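Local coordinates for cyanuric acid amidohydrolase (Azorhizobium caulinodans, PDB 4NQ3), which hydrolyses the s-triazine ring of cyanuric acid to carboxybiuret, a step in the breakdown of atrazine and melamine, at residues A[77-89]-A[325-337]; A[271-285]-A[343-355]. All blocks are in the same frame, centred on the assembly; numbering follows the deposited sequence.

How the contacts relate
Contact 1 joins two repeating units of the monomer, bringing residues 77-89 against 325-337, whereas contact 2 pairs residues 271-285 with 343-355 within a single unit. Their centres lie about 14 Å apart. Strand 281-286 of contact 2 runs parallel to strand 331-334 of contact 1 in one mixed sheet, and Ala284 N sits 2.9 Å from Tyr331 O at that seam. The active site ties them more directly: Lys285 of contact 2 sends NZ to within 2.9 Å of Ser333 OG, a probable hydrogen bond, and Ser333 helps to bind the barbituric acid. Gly336 and Gly344, one from each contact, belong to the same magnesium site.

Contact 1 of 2, residues A[77-89]-A[325-337]; sequences VMSGGTEGGMSPH and VGHTEIYVSGGGE. With BR8 (barbituric acid), chain C.
Ser79 and Ser333, from different repeating units, lie beside the same barbituric acid, OG to OG 3.9 Å, although their strands meet at 70° and do not pair as neighbours in a sheet. These two segments grip the ligand chiefly through their backbone: Gly80 N gives a hydrogen bond to O2 of the ligand, Gly80 O accepts one from its N3 at 2.9 Å, and Gly334 N reaches O4 at 2.8 Å in a nearly straight bond (167°). Arg52, Arg188, Arg314 and Ser227 N complete the site. Lys40 holds the hydroxyl of Ser79, as Lys285 does that of Ser333. Against Ser79 CB comes the hydroxyl end of Tyr331, OH at 3.5 Å.

Farther along, CG anti to the backbone N (chi1 -170°) carries SE of Met86, a selenomethionine, to Val332 CB at 3.7 Å. Ser87 N donates to Thr328 O. His89 ND1 is bonded to Ser87 O at 2.7 Å, almost in the plane of its own ring, which fixes the rotation of the imidazole. Glu329 CG rests off-centre over that ring in a CH-pi contact, 4.1 Å from the centroid, while its carboxylate is paired with Arg8. Arg298 of the second subunit accepts at its backbone from Ser87 OG.

Three Ser-Lys pairs are possible in this threefold site, and Ser226 is the identified nucleophile; the N-H donors of Gly80 and Gly334 would probably polarise O2 and O4, while Gly80 O helps to fix the orientation of the ring through N3.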
loop_
_atom_site.group_PDB
_atom_site.type_symbol
_atom_site.label_atom_id
_atom_site.label_comp_id
_atom_site.label_asym_id
_atom_site.label_seq_id
_atom_site.Cartn_x
_atom_site.Cartn_y
_atom_site.Cartn_z
ATOM N N VAL A 77 5.723 15.045 -20.756
ATOM C CA VAL A 77 4.701 14.139 -20.240
ATOM C C VAL A 77 5.329 13.048 -19.377
ATOM O O VAL A 77 5.872 12.072 -19.897
ATOM C CB VAL A 77 3.891 13.450 -21.371
ATOM C CG1 VAL A 77 2.783 12.632 -20.783
ATOM C CG2 VAL A 77 3.383 14.450 -22.371
HETATM N N MSE A 78 5.276 13.205 -18.063
HETATM C CA MSE A 78 5.810 12.165 -17.200
HETATM C C MSE A 78 4.667 11.370 -16.615
HETATM O O MSE A 78 3.917 11.875 -15.788
HETATM C CB MSE A 78 6.667 12.746 -16.084
HETATM C CG MSE A 78 7.921 13.492 -16.567
HETATM SE SE MSE A 78 9.219 12.321 -17.442
HETATM C CE MSE A 78 9.041 13.040 -19.253
ATOM N N SER A 79 4.515 10.134 -17.066
ATOM C CA SER A 79 3.481 9.255 -16.540
ATOM C C SER A 79 4.074 8.299 -15.541
ATOM O O SER A 79 4.957 7.515 -15.894
ATOM C CB SER A 79 2.807 8.467 -17.647
ATOM O OG SER A 79 1.741 7.722 -17.103
ATOM N N GLY A 80 3.623 8.407 -14.290
ATOM C CA GLY A 80 4.118 7.580 -13.204
ATOM C C GLY A 80 3.473 6.211 -13.208
ATOM O O GLY A 80 2.502 5.957 -13.934
ATOM N N GLY A 81 4.016 5.315 -12.397
ATOM C CA GLY A 81 3.437 3.990 -12.247
ATOM C C GLY A 81 4.102 2.965 -13.148
ATOM O O GLY A 81 3.728 2.840 -14.320
ATOM N N THR A 82 5.088 2.238 -12.614
ATOM C CA THR A 82 5.749 1.198 -13.387
ATOM C C THR A 82 5.655 -0.127 -12.627
ATOM O O THR A 82 6.657 -0.667 -12.155
ATOM C CB THR A 82 7.224 1.548 -13.674
ATOM O OG1 THR A 82 7.982 1.500 -12.462
ATOM C CG2 THR A 82 7.346 2.944 -14.273
ATOM N N GLU A 83 4.444 -0.669 -12.564
ATOM C CA GLU A 83 4.171 -1.859 -11.772
ATOM C C GLU A 83 4.573 -3.096 -12.543
ATOM O O GLU A 83 4.936 -3.015 -13.719
ATOM C CB GLU A 83 2.690 -1.925 -11.390
ATOM C CG GLU A 83 2.241 -0.802 -10.435
ATOM C CD GLU A 83 1.982 0.545 -11.145
ATOM O OE1 GLU A 83 2.104 0.612 -12.394
ATOM O OE2 GLU A 83 1.634 1.536 -10.455
ATOM N N GLY A 84 4.505 -4.249 -11.887
ATOM C CA GLY A 84 4.912 -5.464 -12.551
ATOM C C GLY A 84 6.351 -5.322 -12.994
ATOM O O GLY A 84 7.195 -4.823 -12.249
ATOM N N GLY A 85 6.649 -5.769 -14.205
ATOM C CA GLY A 85 8.019 -5.730 -14.668
ATOM C C GLY A 85 8.295 -4.515 -15.524
ATOM O O GLY A 85 9.389 -4.368 -16.052
HETATM N N MSE A 86 7.300 -3.647 -15.667
HETATM C CA MSE A 86 7.409 -2.502 -16.567
HETATM C C MSE A 86 8.641 -1.683 -16.229
HETATM O O MSE A 86 8.891 -1.410 -15.063
HETATM C CB MSE A 86 6.160 -1.635 -16.495
HETATM C CG MSE A 86 6.109 -0.587 -17.573
HETATM SE SE MSE A 86 4.408 0.312 -17.511
HETATM C CE MSE A 86 3.573 -0.780 -16.104
ATOM N N SER A 87 9.405 -1.305 -17.254
ATOM C CA SER A 87 10.736 -0.716 -17.085
ATOM C C SER A 87 10.783 0.811 -17.291
ATOM O O SER A 87 10.474 1.317 -18.370
ATOM C CB SER A 87 11.692 -1.407 -18.054
ATOM O OG SER A 87 12.979 -0.845 -18.016
ATOM N N PRO A 88 11.200 1.551 -16.256
ATOM C CA PRO A 88 11.266 3.014 -16.337
ATOM C C PRO A 88 12.160 3.535 -17.454
ATOM O O PRO A 88 13.320 3.116 -17.574
ATOM C CB PRO A 88 11.826 3.410 -14.969
ATOM C CG PRO A 88 11.455 2.277 -14.081
ATOM C CD PRO A 88 11.547 1.057 -14.918
ATOM N N HIS A 89 11.625 4.465 -18.240
ATOM C CA HIS A 89 12.348 5.038 -19.382
ATOM C C HIS A 89 11.797 6.376 -19.868
ATOM O O HIS A 89 10.698 6.782 -19.485
ATOM C CB HIS A 89 12.322 4.059 -20.540
ATOM C CG HIS A 89 10.948 3.805 -21.056
ATOM N ND1 HIS A 89 10.059 2.981 -20.402
ATOM C CD2 HIS A 89 10.298 4.278 -22.143
ATOM C CE1 HIS A 89 8.919 2.942 -21.073
ATOM N NE2 HIS A 89 9.040 3.720 -22.136
ATOM N N VAL A 325 5.261 -8.441 -27.188
ATOM C CA VAL A 325 6.264 -7.658 -27.872
ATOM C C VAL A 325 7.664 -8.069 -27.392
ATOM O O VAL A 325 8.664 -7.698 -27.991
ATOM C CB VAL A 325 5.981 -6.144 -27.672
ATOM C CG1 VAL A 325 6.221 -5.747 -26.242
ATOM C CG2 VAL A 325 6.817 -5.307 -28.596
ATOM N N GLY A 326 7.738 -8.878 -26.339
ATOM C CA GLY A 326 9.013 -9.456 -25.937
ATOM C C GLY A 326 9.977 -8.658 -25.065
ATOM O O GLY A 326 11.095 -9.099 -24.804
ATOM N N HIS A 327 9.561 -7.478 -24.618
ATOM C CA HIS A 327 10.376 -6.682 -23.704
ATOM C C HIS A 327 9.514 -5.832 -22.802
ATOM O O HIS A 327 8.301 -5.780 -22.968
ATOM C CB HIS A 327 11.349 -5.803 -24.467
ATOM C CG HIS A 327 10.703 -4.691 -25.226
ATOM N ND1 HIS A 327 10.639 -3.401 -24.744
ATOM C CD2 HIS A 327 10.124 -4.666 -26.452
ATOM C CE1 HIS A 327 10.039 -2.630 -25.637
ATOM N NE2 HIS A 327 9.717 -3.375 -26.682
ATOM N N THR A 328 10.136 -5.188 -21.825
ATOM C CA THR A 328 9.367 -4.513 -20.793
ATOM C C THR A 328 9.521 -3.009 -20.813
ATOM O O THR A 328 8.995 -2.325 -19.943
ATOM C CB THR A 328 9.754 -5.014 -19.428
ATOM O OG1 THR A 328 11.151 -4.784 -19.250
ATOM C CG2 THR A 328 9.443 -6.504 -19.317
ATOM N N GLU A 329 10.237 -2.483 -21.798
ATOM C CA GLU A 329 10.409 -1.037 -21.888
ATOM C C GLU A 329 9.243 -0.453 -22.694
ATOM O O GLU A 329 9.437 0.072 -23.777
ATOM C CB GLU A 329 11.753 -0.674 -22.534
ATOM C CG GLU A 329 12.541 0.454 -21.868
ATOM C CD GLU A 329 13.982 0.522 -22.378
ATOM O OE1 GLU A 329 14.159 0.631 -23.610
ATOM O OE2 GLU A 329 14.940 0.433 -21.567
ATOM N N ILE A 330 8.028 -0.599 -22.177
ATOM C CA ILE A 330 6.825 -0.089 -22.845
ATOM C C ILE A 330 6.093 0.982 -22.023
ATOM O O ILE A 330 6.125 0.973 -20.793
ATOM C CB ILE A 330 5.853 -1.242 -23.171
ATOM C CG1 ILE A 330 5.445 -1.958 -21.905
ATOM C CG2 ILE A 330 6.527 -2.305 -24.005
ATOM C CD1 ILE A 330 4.886 -3.302 -22.224
ATOM N N TYR A 331 5.407 1.887 -22.714
ATOM C CA TYR A 331 4.702 2.990 -22.065
ATOM C C TYR A 331 3.245 2.591 -21.857
ATOM O O TYR A 331 2.469 2.542 -22.794
ATOM C CB TYR A 331 4.834 4.284 -22.902
ATOM C CG TYR A 331 4.041 5.470 -22.366
ATOM C CD1 TYR A 331 2.670 5.544 -22.548
ATOM C CD2 TYR A 331 4.659 6.519 -21.691
ATOM C CE1 TYR A 331 1.929 6.601 -22.071
ATOM C CE2 TYR A 331 3.916 7.597 -21.207
ATOM C CZ TYR A 331 2.543 7.622 -21.402
ATOM O OH TYR A 331 1.745 8.658 -20.942
ATOM N N VAL A 332 2.895 2.242 -20.629
ATOM C CA VAL A 332 1.522 1.893 -20.271
ATOM C C VAL A 332 0.989 2.832 -19.210
ATOM O O VAL A 332 1.598 3.014 -18.174
ATOM C CB VAL A 332 1.422 0.474 -19.732
ATOM C CG1 VAL A 332 -0.019 0.148 -19.379
ATOM C CG2 VAL A 332 1.975 -0.499 -20.744
ATOM N N SER A 333 -0.190 3.366 -19.451
ATOM C CA SER A 333 -0.758 4.438 -18.650
ATOM C C SER A 333 -2.161 4.026 -18.171
ATOM O O SER A 333 -2.932 3.467 -18.944
ATOM C CB SER A 333 -0.807 5.713 -19.484
ATOM O OG SER A 333 -1.581 6.694 -18.844
ATOM N N GLY A 334 -2.486 4.271 -16.906
ATOM C CA GLY A 334 -3.725 3.751 -16.332
ATOM C C GLY A 334 -4.882 4.728 -16.385
ATOM O O GLY A 334 -4.671 5.927 -16.422
ATOM N N GLY A 335 -6.106 4.215 -16.387
ATOM C CA GLY A 335 -7.298 5.047 -16.357
ATOM C C GLY A 335 -7.713 5.485 -17.749
ATOM O O GLY A 335 -7.144 6.418 -18.320
ATOM N N GLY A 336 -8.728 4.830 -18.297
ATOM C CA GLY A 336 -9.068 5.078 -19.676
ATOM C C GLY A 336 -10.424 5.694 -19.853
ATOM O O GLY A 336 -11.189 5.279 -20.752
ATOM N N GLU A 337 -10.713 6.697 -19.018
ATOM C CA GLU A 337 -11.978 7.433 -19.104
ATOM C C GLU A 337 -12.158 8.032 -20.502
ATOM O O GLU A 337 -11.389 8.899 -20.918
ATOM C CB GLU A 337 -12.027 8.534 -18.058
ATOM C CG GLU A 337 -12.050 8.045 -16.616
ATOM C CD GLU A 337 -10.658 7.777 -16.049
ATOM O OE1 GLU A 337 -9.666 7.930 -16.800
ATOM O OE2 GLU A 337 -10.562 7.421 -14.845
HETATM N N1 BR8 C . -0.979 9.609 -14.153
HETATM C C2 BR8 C . 0.182 8.928 -14.031
HETATM O O2 BR8 C . 1.101 9.463 -13.441
HETATM N N3 BR8 C . 0.307 7.670 -14.549
HETATM C C4 BR8 C . -0.764 7.030 -15.224
HETATM O O4 BR8 C . -0.616 5.896 -15.669
HETATM C C5 BR8 C . -2.114 7.707 -15.467
HETATM C C6 BR8 C . -2.083 9.085 -14.819
HETATM O O8 BR8 C . -3.072 9.781 -14.870
HETATM O O HOH W 1 11.873 -5.234 -16.737
HETATM O O HOH W 2 15.107 0.487 -18.384
#

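Contact 2 of 2, residues A[271-285]-A[343-355]; sequences ALGAEAGEATIVLAK and GGGPVAVIAARTM. With MG (magnesium ion), chain K.
With CG beside its backbone N (chi1 -70°) and CD1 carried onward by an extended chi2 (167°), Leu272 meets Val349 CG1 at 3.7 Å and touches Ala351 CB. The setting is an antiparallel beta ladder between two central strands of a mixed four-stranded sheet. Ile281, Leu283, Ala348 and Ile350 point to one face of it, Val282, Ala284, Val347 and Val349 to the other. Ile281-Ile350 and Leu283-Ala348 are hydrogen-bonded pairs; Ala348 N donates to Leu283 O at 2.8 Å, and Leu283 N returns a bond to Ala348 O. Val347 CG2 touches Val282 CG1 and Ala284 CB, both residues packed against helix 309-325.

Thr280 places CG2 3.5 Å from Val349 CG1, and its OG1 accepts from Gly277 N within the turn that leads into the strand. A glycine in place of Thr280 would probably leave Val349 CG1 without this methyl neighbour and Gly277 N without its side-chain acceptor.

Gly273 closes helix 263-271 in a Schellman motif, and its carbonyl accepts from Thr354 N near the C-terminus. The guanidinium of Arg353 lies with one face over Leu272 O, 3.6 Å from its plane. At the other end of the ladder, Gly344 O coordinates the magnesium ion at 2.6 Å.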
loop_
_atom_site.group_PDB
_atom_site.type_symbol
_atom_site.label_atom_id
_atom_site.label_comp_id
_atom_site.label_asym_id
_atom_site.label_seq_id
_atom_site.Cartn_x
_atom_site.Cartn_y
_atom_site.Cartn_z
ATOM N N ALA A 271 0.384 -3.810 -40.060
ATOM C CA ALA A 271 0.200 -2.583 -40.824
ATOM C C ALA A 271 1.526 -1.875 -41.080
ATOM O O ALA A 271 1.762 -1.341 -42.167
ATOM C CB ALA A 271 -0.757 -1.668 -40.096
ATOM N N LEU A 272 2.383 -1.889 -40.060
ATOM C CA LEU A 272 3.703 -1.256 -40.092
ATOM C C LEU A 272 4.792 -2.076 -40.811
ATOM O O LEU A 272 5.915 -1.574 -41.016
ATOM C CB LEU A 272 4.158 -0.983 -38.665
ATOM C CG LEU A 272 3.436 0.104 -37.883
ATOM C CD1 LEU A 272 3.815 -0.002 -36.411
ATOM C CD2 LEU A 272 3.805 1.470 -38.432
ATOM N N GLY A 273 4.466 -3.321 -41.173
ATOM C CA GLY A 273 5.425 -4.217 -41.803
ATOM C C GLY A 273 6.615 -4.538 -40.907
ATOM O O GLY A 273 7.754 -4.693 -41.359
ATOM N N ALA A 274 6.346 -4.623 -39.613
ATOM C CA ALA A 274 7.379 -4.909 -38.634
ATOM C C ALA A 274 7.006 -6.098 -37.756
ATOM O O ALA A 274 5.835 -6.481 -37.659
ATOM C CB ALA A 274 7.631 -3.683 -37.783
ATOM N N GLU A 275 8.004 -6.715 -37.141
ATOM C CA GLU A 275 7.716 -7.765 -36.178
ATOM C C GLU A 275 8.196 -7.365 -34.788
ATOM O O GLU A 275 9.107 -6.540 -34.644
ATOM C CB GLU A 275 8.316 -9.096 -36.636
ATOM C CG GLU A 275 9.772 -9.061 -37.047
ATOM C CD GLU A 275 10.118 -10.257 -37.916
ATOM O OE1 GLU A 275 9.177 -10.835 -38.506
ATOM O OE2 GLU A 275 11.311 -10.631 -37.997
ATOM N N ALA A 276 7.554 -7.935 -33.773
ATOM C CA ALA A 276 7.887 -7.645 -32.388
ATOM C C ALA A 276 9.380 -7.835 -32.120
ATOM O O ALA A 276 9.997 -8.813 -32.564
ATOM C CB ALA A 276 7.053 -8.517 -31.447
ATOM N N GLY A 277 9.959 -6.885 -31.398
ATOM C CA GLY A 277 11.363 -6.947 -31.050
ATOM C C GLY A 277 11.690 -5.848 -30.064
ATOM O O GLY A 277 10.844 -4.994 -29.779
ATOM N N GLU A 278 12.917 -5.872 -29.544
ATOM C CA GLU A 278 13.349 -4.892 -28.563
ATOM C C GLU A 278 13.059 -3.493 -29.085
ATOM O O GLU A 278 12.683 -2.608 -28.331
ATOM C CB GLU A 278 14.841 -5.073 -28.244
ATOM C CG GLU A 278 15.318 -4.414 -26.940
ATOM C CD GLU A 278 15.879 -3.012 -27.135
ATOM O OE1 GLU A 278 16.041 -2.578 -28.299
ATOM O OE2 GLU A 278 16.151 -2.335 -26.120
ATOM N N ALA A 279 13.133 -3.323 -30.394
ATOM C CA ALA A 279 12.983 -2.002 -30.992
ATOM C C ALA A 279 11.541 -1.508 -31.070
ATOM O O ALA A 279 11.314 -0.316 -31.241
ATOM C CB ALA A 279 13.600 -1.989 -32.365
ATOM N N THR A 280 10.562 -2.401 -30.976
ATOM C CA THR A 280 9.163 -1.962 -31.052
ATOM C C THR A 280 8.839 -0.954 -29.935
ATOM O O THR A 280 9.176 -1.162 -28.769
ATOM C CB THR A 280 8.184 -3.142 -30.935
ATOM O OG1 THR A 280 8.600 -4.216 -31.791
ATOM C CG2 THR A 280 6.785 -2.698 -31.302
ATOM N N ILE A 281 8.216 0.156 -30.299
ATOM C CA ILE A 281 7.777 1.132 -29.319
ATOM C C ILE A 281 6.278 0.986 -29.095
ATOM O O ILE A 281 5.506 1.033 -30.063
ATOM C CB ILE A 281 8.067 2.544 -29.799
ATOM C CG1 ILE A 281 9.566 2.775 -29.889
ATOM C CG2 ILE A 281 7.375 3.568 -28.903
ATOM C CD1 ILE A 281 9.883 4.106 -30.456
ATOM N N VAL A 282 5.852 0.842 -27.842
ATOM C CA VAL A 282 4.429 0.642 -27.555
ATOM C C VAL A 282 3.889 1.690 -26.598
ATOM O O VAL A 282 4.484 1.936 -25.556
ATOM C CB VAL A 282 4.163 -0.754 -26.953
ATOM C CG1 VAL A 282 2.673 -1.011 -26.872
ATOM C CG2 VAL A 282 4.853 -1.834 -27.786
ATOM N N LEU A 283 2.775 2.322 -26.955
ATOM C CA LEU A 283 2.081 3.242 -26.041
ATOM C C LEU A 283 0.659 2.729 -25.840
ATOM O O LEU A 283 -0.076 2.558 -26.814
ATOM C CB LEU A 283 2.049 4.655 -26.609
ATOM C CG LEU A 283 3.341 5.079 -27.300
ATOM C CD1 LEU A 283 3.110 6.309 -28.138
ATOM C CD2 LEU A 283 4.392 5.354 -26.277
ATOM N N ALA A 284 0.251 2.466 -24.606
ATOM C CA ALA A 284 -1.067 1.879 -24.410
ATOM C C ALA A 284 -1.777 2.432 -23.189
ATOM O O ALA A 284 -1.128 2.821 -22.226
ATOM C CB ALA A 284 -0.949 0.394 -24.310
ATOM N N LYS A 285 -3.109 2.481 -23.240
ATOM C CA LYS A 285 -3.909 2.819 -22.066
ATOM C C LYS A 285 -4.500 1.557 -21.445
ATOM O O LYS A 285 -5.048 0.718 -22.146
ATOM C CB LYS A 285 -5.028 3.773 -22.434
ATOM C CG LYS A 285 -4.536 5.122 -22.844
ATOM C CD LYS A 285 -3.990 5.863 -21.647
ATOM C CE LYS A 285 -4.994 5.862 -20.508
ATOM N NZ LYS A 285 -4.398 6.582 -19.351
ATOM N N GLY A 343 -13.185 -0.384 -20.034
ATOM C CA GLY A 343 -12.382 -1.559 -19.787
ATOM C C GLY A 343 -11.304 -1.711 -20.839
ATOM O O GLY A 343 -10.412 -2.552 -20.711
ATOM N N GLY A 344 -11.380 -0.911 -21.892
ATOM C CA GLY A 344 -10.350 -0.962 -22.913
ATOM C C GLY A 344 -9.524 0.318 -22.983
ATOM O O GLY A 344 -9.520 1.154 -22.063
ATOM N N GLY A 345 -8.791 0.465 -24.073
ATOM C CA GLY A 345 -7.984 1.645 -24.254
ATOM C C GLY A 345 -7.255 1.558 -25.572
ATOM O O GLY A 345 -7.096 0.468 -26.136
ATOM N N PRO A 346 -6.822 2.711 -26.087
ATOM C CA PRO A 346 -6.012 2.746 -27.307
ATOM C C PRO A 346 -4.646 2.125 -27.075
ATOM O O PRO A 346 -4.088 2.180 -25.959
ATOM C CB PRO A 346 -5.870 4.240 -27.601
ATOM C CG PRO A 346 -7.003 4.884 -26.850
ATOM C CD PRO A 346 -7.145 4.060 -25.599
ATOM N N VAL A 347 -4.113 1.524 -28.124
ATOM C CA VAL A 347 -2.717 1.150 -28.120
ATOM C C VAL A 347 -2.147 1.579 -29.463
ATOM O O VAL A 347 -2.810 1.462 -30.488
ATOM C CB VAL A 347 -2.516 -0.346 -27.878
ATOM C CG1 VAL A 347 -3.244 -1.139 -28.918
ATOM C CG2 VAL A 347 -1.071 -0.664 -27.947
ATOM N N ALA A 348 -0.953 2.153 -29.444
ATOM C CA ALA A 348 -0.283 2.570 -30.666
ATOM C C ALA A 348 1.096 1.931 -30.712
ATOM O O ALA A 348 1.711 1.673 -29.673
ATOM C CB ALA A 348 -0.180 4.077 -30.741
ATOM N N VAL A 349 1.583 1.673 -31.916
ATOM C CA VAL A 349 2.912 1.118 -32.078
ATOM C C VAL A 349 3.697 1.995 -33.010
ATOM O O VAL A 349 3.137 2.531 -33.968
ATOM C CB VAL A 349 2.862 -0.292 -32.637
ATOM C CG1 VAL A 349 4.255 -0.826 -32.809
ATOM C CG2 VAL A 349 2.074 -1.173 -31.705
ATOM N N ILE A 350 4.984 2.158 -32.727
ATOM C CA ILE A 350 5.860 2.944 -33.593
ATOM C C ILE A 350 7.037 2.114 -34.030
ATOM O O ILE A 350 7.862 1.724 -33.207
ATOM C CB ILE A 350 6.390 4.184 -32.910
ATOM C CG1 ILE A 350 5.254 5.163 -32.629
ATOM C CG2 ILE A 350 7.443 4.830 -33.787
ATOM C CD1 ILE A 350 5.718 6.384 -31.931
ATOM N N ALA A 351 7.116 1.821 -35.319
ATOM C CA ALA A 351 8.165 0.927 -35.800
ATOM C C ALA A 351 8.732 1.375 -37.142
ATOM O O ALA A 351 8.128 2.201 -37.824
ATOM C CB ALA A 351 7.614 -0.481 -35.908
ATOM N N ALA A 352 9.885 0.832 -37.528
ATOM C CA ALA A 352 10.352 1.011 -38.901
ATOM C C ALA A 352 9.943 -0.206 -39.741
ATOM O O ALA A 352 9.761 -1.314 -39.213
ATOM C CB ALA A 352 11.848 1.219 -38.946
ATOM N N ARG A 353 9.769 0.002 -41.046
ATOM C CA ARG A 353 9.366 -1.082 -41.939
ATOM C C ARG A 353 10.534 -2.016 -42.251
ATOM O O ARG A 353 11.647 -1.558 -42.533
ATOM C CB ARG A 353 8.774 -0.527 -43.239
ATOM C CG ARG A 353 8.309 -1.616 -44.223
ATOM C CD ARG A 353 7.375 -1.065 -45.296
ATOM N NE ARG A 353 6.078 -0.674 -44.744
ATOM C CZ ARG A 353 5.065 -1.518 -44.545
ATOM N NH1 ARG A 353 5.203 -2.801 -44.856
ATOM N NH2 ARG A 353 3.915 -1.088 -44.039
ATOM N N THR A 354 10.274 -3.322 -42.177
ATOM C CA THR A 354 11.227 -4.338 -42.629
ATOM C C THR A 354 10.554 -5.297 -43.626
ATOM O O THR A 354 11.182 -6.246 -44.107
ATOM C CB THR A 354 11.815 -5.148 -41.446
ATOM O OG1 THR A 354 10.877 -6.151 -41.024
ATOM C CG2 THR A 354 12.151 -4.222 -40.273
HETATM N N MSE A 355 9.279 -5.038 -43.929
HETATM C CA MSE A 355 8.530 -5.825 -44.910
HETATM C C MSE A 355 7.299 -5.071 -45.419
HETATM O O MSE A 355 6.807 -5.326 -46.524
HETATM C CB MSE A 355 8.110 -7.173 -44.315
HETATM C CG MSE A 355 7.025 -7.088 -43.241
HETATM SE SE MSE A 355 6.725 -8.786 -42.295
HETATM C CE MSE A 355 8.501 -9.043 -41.500
HETATM MG MG MG K . -11.374 2.971 -22.079
HETATM O O HOH W 3 10.989 1.086 -33.202
#